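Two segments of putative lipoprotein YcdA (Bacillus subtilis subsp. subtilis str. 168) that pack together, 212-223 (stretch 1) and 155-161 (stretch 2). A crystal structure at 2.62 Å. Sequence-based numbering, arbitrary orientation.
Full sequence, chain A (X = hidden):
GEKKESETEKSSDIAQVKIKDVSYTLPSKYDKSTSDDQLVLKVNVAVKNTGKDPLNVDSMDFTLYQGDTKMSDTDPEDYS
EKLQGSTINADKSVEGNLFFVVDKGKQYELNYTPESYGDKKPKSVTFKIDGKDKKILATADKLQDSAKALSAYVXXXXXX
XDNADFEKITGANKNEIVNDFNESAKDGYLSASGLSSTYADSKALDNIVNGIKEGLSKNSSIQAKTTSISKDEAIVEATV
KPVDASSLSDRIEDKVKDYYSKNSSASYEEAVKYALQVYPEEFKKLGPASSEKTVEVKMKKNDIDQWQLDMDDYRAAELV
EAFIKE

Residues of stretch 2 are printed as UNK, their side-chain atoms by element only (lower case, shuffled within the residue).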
ATOM      1  N   ILE A 212     -21.549 -15.265   3.394  1.00 60.72           N
ATOM      2  CA  ILE A 212     -20.245 -15.207   2.700  1.00 59.92           C
ATOM      3  C   ILE A 212     -19.297 -14.306   3.496  1.00 64.33           C
ATOM      4  O   ILE A 212     -18.188 -14.728   3.801  1.00 66.35           O
ATOM      5  CB  ILE A 212     -20.369 -14.740   1.219  1.00 62.14           C
ATOM      6  CG1 ILE A 212     -20.947 -15.856   0.336  1.00 63.00           C
ATOM      7  CG2 ILE A 212     -19.037 -14.284   0.671  1.00 61.22           C
ATOM      8  CD1 ILE A 212     -21.534 -15.355  -0.954  1.00 68.59           C
ATOM      9  N   LYS A 213     -19.753 -13.105   3.880  1.00 59.99           N
ATOM     10  CA  LYS A 213     -18.974 -12.156   4.687  1.00 59.31           C
ATOM     11  C   LYS A 213     -18.561 -12.731   6.045  1.00 65.68           C
ATOM     12  O   LYS A 213     -17.438 -12.495   6.475  1.00 66.58           O
ATOM     13  CB  LYS A 213     -19.738 -10.841   4.904  1.00 60.69           C
ATOM     14  CG  LYS A 213     -19.872  -9.993   3.652  1.00 54.10           C
ATOM     15  CD  LYS A 213     -20.288  -8.599   3.995  1.00 54.81           C
ATOM     16  CE  LYS A 213     -20.688  -7.860   2.752  1.00 58.97           C
ATOM     17  NZ  LYS A 213     -20.689  -6.390   2.982  1.00 74.55           N
ATOM     18  N   GLU A 214     -19.433 -13.493   6.705  1.00 65.46           N
ATOM     19  CA  GLU A 214     -19.083 -14.064   8.002  1.00 67.48           C
ATOM     20  C   GLU A 214     -18.013 -15.132   7.813  1.00 73.57           C
ATOM     21  O   GLU A 214     -17.064 -15.177   8.600  1.00 74.59           O
ATOM     22  CB  GLU A 214     -20.301 -14.606   8.749  1.00 69.77           C
ATOM     23  CG  GLU A 214     -20.100 -14.557  10.258  1.00 85.79           C
ATOM     24  CD  GLU A 214     -20.588 -15.776  11.026  1.00124.23           C
ATOM     25  OE1 GLU A 214     -21.820 -16.024  11.055  1.00112.97           O
ATOM     26  OE2 GLU A 214     -19.733 -16.464  11.631  1.00123.92           O
ATOM     27  N   GLY A 215     -18.138 -15.908   6.730  1.00 69.24           N
ATOM     28  CA  GLY A 215     -17.181 -16.941   6.353  1.00 68.95           C
ATOM     29  C   GLY A 215     -15.815 -16.358   6.053  1.00 71.83           C
ATOM     30  O   GLY A 215     -14.811 -16.825   6.595  1.00 72.97           O
ATOM     31  N   LEU A 216     -15.766 -15.298   5.225  1.00 65.44           N
ATOM     32  CA  LEU A 216     -14.513 -14.651   4.861  1.00 63.45           C
ATOM     33  C   LEU A 216     -13.860 -14.004   6.060  1.00 68.08           C
ATOM     34  O   LEU A 216     -12.648 -14.111   6.195  1.00 69.54           O
ATOM     35  CB  LEU A 216     -14.696 -13.628   3.733  1.00 61.87           C
ATOM     36  CG  LEU A 216     -15.246 -14.143   2.387  1.00 66.55           C
ATOM     37  CD1 LEU A 216     -15.390 -13.010   1.397  1.00 66.36           C
ATOM     38  CD2 LEU A 216     -14.357 -15.208   1.767  1.00 68.92           C
ATOM     39  N   SER A 217     -14.638 -13.395   6.963  1.00 65.39           N
ATOM     40  CA  SER A 217     -14.102 -12.725   8.160  1.00 66.03           C
ATOM     41  C   SER A 217     -13.303 -13.670   9.041  1.00 72.54           C
ATOM     42  O   SER A 217     -12.343 -13.241   9.674  1.00 73.72           O
ATOM     43  CB  SER A 217     -15.219 -12.081   8.983  1.00 69.28           C
ATOM     44  OG  SER A 217     -15.869 -13.012   9.833  1.00 80.86           O
ATOM     45  N   LYS A 218     -13.688 -14.945   9.061  1.00 70.77           N
ATOM     46  CA  LYS A 218     -13.102 -15.987   9.903  1.00 72.55           C
ATOM     47  C   LYS A 218     -12.136 -16.937   9.172  1.00 79.14           C
ATOM     48  O   LYS A 218     -11.105 -17.292   9.726  1.00 79.64           O
ATOM     49  CB  LYS A 218     -14.235 -16.824  10.521  1.00 73.80           C
ATOM     50  CG  LYS A 218     -14.939 -16.122  11.675  1.00 86.96           C
ATOM     51  CD  LYS A 218     -16.353 -16.644  11.937  1.00102.64           C
ATOM     52  CE  LYS A 218     -16.440 -17.836  12.872  1.00118.99           C
ATOM     53  NZ  LYS A 218     -17.839 -18.348  12.977  1.00126.57           N
ATOM     54  N   ASN A 219     -12.502 -17.396   7.974  1.00 77.02           N
ATOM     55  CA  ASN A 219     -11.773 -18.433   7.247  1.00 77.73           C
ATOM     56  C   ASN A 219     -10.946 -17.913   6.064  1.00 80.60           C
ATOM     57  O   ASN A 219     -10.540 -18.698   5.209  1.00 82.15           O
ATOM     58  CB  ASN A 219     -12.766 -19.503   6.773  1.00 78.38           C
ATOM     59  CG  ASN A 219     -13.802 -19.873   7.815  1.00105.38           C
ATOM     60  OD1 ASN A 219     -13.495 -19.955   9.019  1.00 93.61           O
ATOM     61  ND2 ASN A 219     -15.061 -20.071   7.371  1.00 99.37           N
ATOM     62  N   SER A 220     -10.678 -16.609   6.012  1.00 73.98           N
ATOM     63  CA  SER A 220      -9.845 -16.030   4.959  1.00 70.58           C
ATOM     64  C   SER A 220      -9.004 -14.955   5.583  1.00 73.68           C
ATOM     65  O   SER A 220      -9.358 -14.401   6.641  1.00 73.30           O
ATOM     66  CB  SER A 220     -10.667 -15.519   3.780  1.00 68.89           C
ATOM     67  OG  SER A 220     -10.990 -14.149   3.933  1.00 71.72           O
ATOM     68  N   SER A 221      -7.864 -14.690   4.950  1.00 70.32           N
ATOM     69  CA  SER A 221      -6.917 -13.711   5.462  1.00 69.59           C
ATOM     70  C   SER A 221      -6.380 -12.798   4.381  1.00 71.23           C
ATOM     71  O   SER A 221      -6.270 -13.192   3.218  1.00 71.76           O
ATOM     72  CB  SER A 221      -5.754 -14.426   6.132  1.00 75.54           C
ATOM     73  OG  SER A 221      -5.010 -13.513   6.919  1.00 92.33           O
ATOM     74  N   ILE A 222      -6.029 -11.578   4.786  1.00 65.42           N
ATOM     75  CA  ILE A 222      -5.380 -10.590   3.943  1.00 63.29           C
ATOM     76  C   ILE A 222      -4.170 -10.009   4.687  1.00 67.86           C
ATOM     77  O   ILE A 222      -4.274  -9.572   5.836  1.00 67.91           O
ATOM     78  CB  ILE A 222      -6.323  -9.482   3.420  1.00 65.08           C
ATOM     79  CG1 ILE A 222      -5.521  -8.446   2.602  1.00 64.43           C
ATOM     80  CG2 ILE A 222      -7.123  -8.810   4.560  1.00 66.15           C
ATOM     81  CD1 ILE A 222      -6.299  -7.514   1.682  1.00 71.20           C
ATOM     82  N   GLN A 223      -3.026 -10.026   4.022  1.00 65.35           N
ATOM     83  CA  GLN A 223      -1.815  -9.357   4.474  1.00 65.76           C
ATOM     84  C   GLN A 223      -1.623  -8.224   3.495  1.00 68.41           C
ATOM     85  O   GLN A 223      -1.505  -8.490   2.294  1.00 68.13           O
ATOM     86  CB  GLN A 223      -0.604 -10.305   4.523  1.00 68.47           C
ATOM     87  CG  GLN A 223      -0.540 -11.224   5.744  1.00 91.50           C
ATOM     88  CD  GLN A 223       0.783 -11.963   5.794  1.00117.57           C
ATOM     89  OE1 GLN A 223       0.887 -13.126   5.379  1.00114.44           O
ATOM     90  NE2 GLN A 223       1.836 -11.295   6.272  1.00110.53           N
ATOM     91  N   UNK A 155     -12.290  -4.990   5.608  1.00 62.00           N
ATOM     92  CA  UNK A 155     -13.049  -5.197   6.839  1.00 63.55           C
ATOM     93  C   UNK A 155     -14.545  -4.897   6.657  1.00 69.78           C
ATOM     94  O   UNK A 155     -15.383  -5.776   6.899  1.00 69.79           O
ATOM     95  o   UNK A 155     -11.042  -4.397   9.851  1.00 82.89           O
ATOM     96  c   UNK A 155     -11.342  -4.931   8.772  1.00 74.75           C
ATOM     97  o   UNK A 155     -10.775  -5.959   8.335  1.00 74.26           O
ATOM     98  c   UNK A 155     -12.470  -4.320   7.963  1.00 66.38           C
ATOM     99  N   UNK A 156     -14.874  -3.678   6.179  1.00 66.80           N
ATOM    100  CA  UNK A 156     -16.260  -3.242   6.017  1.00 66.96           C
ATOM    101  C   UNK A 156     -16.960  -3.928   4.839  1.00 70.13           C
ATOM    102  O   UNK A 156     -18.120  -4.309   5.000  1.00 72.95           O
ATOM    103  c   UNK A 156     -16.425  -1.700   5.942  1.00 71.72           C
ATOM    104  c   UNK A 156     -15.837  -1.115   4.667  1.00 70.65           C
ATOM    105  c   UNK A 156     -15.822  -1.028   7.169  1.00 72.85           C
ATOM    106  N   UNK A 157     -16.291  -4.077   3.680  1.00 62.91           N
ATOM    107  CA  UNK A 157     -16.904  -4.652   2.487  1.00 61.72           C
ATOM    108  C   UNK A 157     -16.929  -6.138   2.439  1.00 68.00           C
ATOM    109  O   UNK A 157     -17.944  -6.693   2.036  1.00 70.12           O
ATOM    110  c   UNK A 157     -16.199  -4.209   1.209  1.00 61.12           C
ATOM    111  c   UNK A 157     -17.582  -2.208   0.653  1.00 68.48           C
ATOM    112  c   UNK A 157     -15.392  -2.582  -0.423  1.00 65.91           C
ATOM    113  c   UNK A 157     -16.185  -2.750   0.830  1.00 66.24           C
ATOM    114  N   UNK A 158     -15.792  -6.794   2.692  1.00 63.99           N
ATOM    115  CA  UNK A 158     -15.700  -8.240   2.516  1.00 62.71           C
ATOM    116  C   UNK A 158     -15.963  -9.024   3.783  1.00 65.16           C
ATOM    117  O   UNK A 158     -16.570 -10.090   3.708  1.00 64.80           O
ATOM    118  c   UNK A 158     -14.729  -9.096  -0.486  1.00 69.72           C
ATOM    119  c   UNK A 158     -12.693  -7.976   0.205  1.00 65.40           C
ATOM    120  c   UNK A 158     -14.106  -8.138   0.503  1.00 66.20           C
ATOM    121  c   UNK A 158     -14.319  -8.595   1.947  1.00 61.99           C
ATOM    122  N   UNK A 159     -15.520  -8.517   4.932  1.00 61.29           N
ATOM    123  CA  UNK A 159     -15.673  -9.235   6.188  1.00 61.34           C
ATOM    124  C   UNK A 159     -16.927  -8.860   6.945  1.00 71.06           C
ATOM    125  O   UNK A 159     -17.269  -9.540   7.909  1.00 73.57           O
ATOM    126  c   UNK A 159     -10.715  -9.636   6.646  1.00 63.08           C
ATOM    127  c   UNK A 159     -13.130  -9.547   6.565  1.00 60.65           C
ATOM    128  c   UNK A 159     -13.096 -10.458   5.516  1.00 62.20           C
ATOM    129  c   UNK A 159     -11.884 -10.963   5.049  1.00 62.62           C
ATOM    130  c   UNK A 159     -11.926  -9.145   7.125  1.00 61.68           C
ATOM    131  c   UNK A 159     -10.704 -10.542   5.612  1.00 61.09           C
ATOM    132  c   UNK A 159     -14.445  -9.003   7.085  1.00 61.81           C
ATOM    133  N   UNK A 160     -17.594  -7.786   6.536  1.00 70.05           N
ATOM    134  CA  UNK A 160     -18.778  -7.278   7.224  1.00 71.70           C
ATOM    135  C   UNK A 160     -18.453  -6.753   8.615  1.00 80.18           C
ATOM    136  O   UNK A 160     -19.353  -6.468   9.398  1.00 82.90           O
ATOM    137  N   UNK A 161     -17.160  -6.622   8.931  1.00 78.13           N
ATOM    138  CA  UNK A 161     -16.647  -6.164  10.211  1.00 79.99           C
ATOM    139  C   UNK A 161     -16.916  -4.674  10.399  1.00 87.22           C
ATOM    140  O   UNK A 161     -17.026  -3.925   9.424  1.00 85.07           O
ATOM    141  c   UNK A 161     -14.566  -6.695  11.682  1.00 97.43           C
ATOM    142  c   UNK A 161     -12.376  -6.991  12.959  1.00126.09           C
ATOM    143  c   UNK A 161     -13.097  -7.149  11.633  1.00108.63           C
ATOM    144  n   UNK A 161     -10.891  -6.994  12.803  1.00135.58           N
ATOM    145  c   UNK A 161     -15.128  -6.452  10.280  1.00 81.31           C
TER

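Position 155 carries two side-chain carbons, the second bearing two oxygens, the pattern of a short carboxylate. Its CA-to-CB bond points away from stretch 1, and none of its atoms makes a contact there. This is Asp155. Its acidic group serves its own segment, where it pairs with position 161.

Position 156 has three side-chain carbons, one carrying the other two, so the branch lies at CB itself. The CA-to-CB bond points away from stretch 1, and the residue is buried. It is Val156, a compact apolar residue suited to such a site, and its nearest link to stretch 1 is through the backbone: its O lies 3.9 Å from Lys213 NZ.

At position 157 there are four carbons, forked at the second, and again the CA-to-CB bond points away. The residue is Leu157, with chi1 m and chi2 t, buried as its hydrocarbon side chain would favour. Its carbonyl does the work toward stretch 1, since Lys213 NZ gives a weak hydrogen bond of 2.9 Å to Leu157 O. The lysine side chain, t from chi2 to chi4, is extended enough to reach this carbonyl.

Position 158 repeats the pattern of four carbons forked at the second. Although its CA-to-CB bond points away, one terminal carbon lies close to Leu216 CD1. This is Leu158, and Leu158 CD2 lies 4.4 Å from Leu216 CD1, so leucine meets leucine in a buried apolar contact. The backbone also takes part: Leu158 O receives a CA-H...O contact from Lys213 CA at 3.3 Å.

Position 159 shows one carbon followed by a ring of six, with no heteroatom. The ring lies among Leu216, Ser217, Ser220 and Ile222, and it must be Phe159. Its CD1 is 4.0 Å from Leu216 CB, and its CZ is 4.1 Å from Ile222 CG2, so the flat ring meets apolar atoms from both the helix and the following strand. Ser220 OG lies 3.5 Å from Phe159 CE1, but this hydroxyl is already engaged, donating to Leu216 O at 2.8 Å.

Position 160 has no side-chain atoms and is Gly160. It is the first residue after the helix to leave helical geometry, and its phi of 66° by itself favours glycine. Space matters too: an ideal CB would point toward stretch 1 and sit a tight 3.4 Å from Lys213 CD.

Position 161 has four carbons in a row ending in nitrogen, and makes no contact with stretch 1. It is Lys161, exposed as suits a charged chain, with NZ in a long salt bridge of 3.9 Å to Asp155 OD2. Its backbone N also donates to Asp155 O at 2.8 Å, helping to close the turn.

The contact therefore combines two elements. Phe159, which has the largest area covered by stretch 1, packs where helix gives way to strand, while Lys213 runs past the backbone of stretch 2 to Leu157 O.

Stretch 2 (155-161) DVLLFGK
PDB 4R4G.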